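PDB 2QAS: stringent starvation protein B from Caulobacter vibrioides, which probably acts as a dimeric adaptor that delivers ssrA-tagged substrates to the ClpX unfoldase for degradation. Local coordinates for the interface of chains A and B. Numbering follows the deposited sequence. Chains: chain A/B, Hypothetical protein.

The interface of chains A and B. Residues chain A 45, 115, 118, 120; chain B 12, 14, 16.
At the two-fold dimer interface of this SspB family adaptor, B:Tyr16, the first residue of helix 16-35, and the N-terminal arm before it lie against strand-end residues and two loops of chain A. B:Tyr16 hides 66 Å² of its surface. Its phenol OH donates to the carboxylate oxygen OD2 of A:Asp115 at 2.8 Å, meeting the anti side 15° out of the carboxylate plane. The same OD2 takes a bond from the imidazole ND1 of A:His45 at 2.7 Å, from the syn side but tilted well out of that plane; two donors from different chains should fix the carboxylate's rotation, 86° from the tyrosine ring. A chi1 of -180° carries the carboxylate away from its own backbone N, to where OD2 meets both donors. B:Tyr16 CB sits over the A:Phe120 ring, 3.6 Å from its centroid, while A:Phe120 CD1 covers one tyrosine face near the rim and B:Met14 CB, of its own chain, the opposite face. A:Val118 CG2 packs against B:Tyr16 CD1 at 3.8 Å. B:Met14 CG lies over the A:His45 face, 3.5 Å from the ring centroid. B:Asp12 OD1 accepts from B:Met14 N at 2.9 Å, probably steadying this stretch of loop, and nears A:His45 CE1 at 3.8 Å, its carboxylate turned slightly from the ring. The site joins one subunit's helix start to the other's strand 110-115 end, strand 120-123 start and the loop before strand 47-52.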
# COMPACT_ATOMS: atom_id res chain seq x y z
N HIS A 45 8.51 11.54 -17.04
CA HIS A 45 7.91 11.50 -15.71
C HIS A 45 8.42 12.58 -14.75
O HIS A 45 9.62 12.82 -14.66
CB HIS A 45 8.13 10.13 -15.07
CG HIS A 45 7.37 9.02 -15.74
ND1 HIS A 45 6.03 8.80 -15.52
CD2 HIS A 45 7.77 8.08 -16.62
CE1 HIS A 45 5.62 7.78 -16.25
NE2 HIS A 45 6.66 7.32 -16.93
N ASP A 115 1.30 12.60 -11.43
CA ASP A 115 2.35 12.55 -12.44
C ASP A 115 1.65 12.83 -13.77
O ASP A 115 1.11 11.92 -14.39
CB ASP A 115 3.00 11.16 -12.51
CG ASP A 115 4.11 11.09 -13.55
OD1 ASP A 115 4.14 11.94 -14.48
OD2 ASP A 115 4.95 10.17 -13.47
N VAL A 118 1.49 10.41 -17.28
CA VAL A 118 0.62 9.25 -17.48
C VAL A 118 -0.68 9.51 -16.73
O VAL A 118 -1.46 8.60 -16.49
CB VAL A 118 1.29 7.96 -16.96
CG1 VAL A 118 2.50 7.61 -17.82
CG2 VAL A 118 1.73 8.14 -15.50
N PHE A 120 -1.44 9.81 -13.74
CA PHE A 120 -1.69 8.98 -12.57
C PHE A 120 -1.81 9.89 -11.35
O PHE A 120 -0.92 10.70 -11.10
CB PHE A 120 -0.56 7.97 -12.37
CG PHE A 120 -0.70 7.16 -11.13
CD1 PHE A 120 -0.05 7.54 -9.96
CD2 PHE A 120 -1.55 6.05 -11.09
CE1 PHE A 120 -0.25 6.84 -8.77
CE2 PHE A 120 -1.75 5.34 -9.91
CZ PHE A 120 -1.10 5.74 -8.74
N ASP B 12 4.01 3.35 -19.23
CA ASP B 12 4.33 3.75 -17.86
C ASP B 12 5.66 3.15 -17.38
O ASP B 12 5.71 1.99 -16.98
CB ASP B 12 3.21 3.30 -16.92
CG ASP B 12 3.20 4.05 -15.61
OD1 ASP B 12 4.30 4.40 -15.12
OD2 ASP B 12 2.10 4.28 -15.07
N MET B 14 7.13 4.03 -14.82
CA MET B 14 7.10 4.07 -13.36
C MET B 14 6.32 2.87 -12.82
O MET B 14 6.44 2.52 -11.64
CB MET B 14 6.45 5.36 -12.87
CG MET B 14 7.23 6.61 -13.19
SD MET B 14 8.77 6.69 -12.27
CE MET B 14 8.22 7.46 -10.72
N TYR B 16 3.20 2.59 -12.13
CA TYR B 16 2.41 3.03 -11.00
C TYR B 16 1.38 1.99 -10.62
O TYR B 16 1.17 1.72 -9.43
CB TYR B 16 1.73 4.37 -11.32
CG TYR B 16 2.67 5.55 -11.27
CD1 TYR B 16 2.88 6.35 -12.39
CD2 TYR B 16 3.36 5.86 -10.10
CE1 TYR B 16 3.75 7.45 -12.34
CE2 TYR B 16 4.23 6.95 -10.03
CZ TYR B 16 4.42 7.74 -11.16
OH TYR B 16 5.28 8.82 -11.10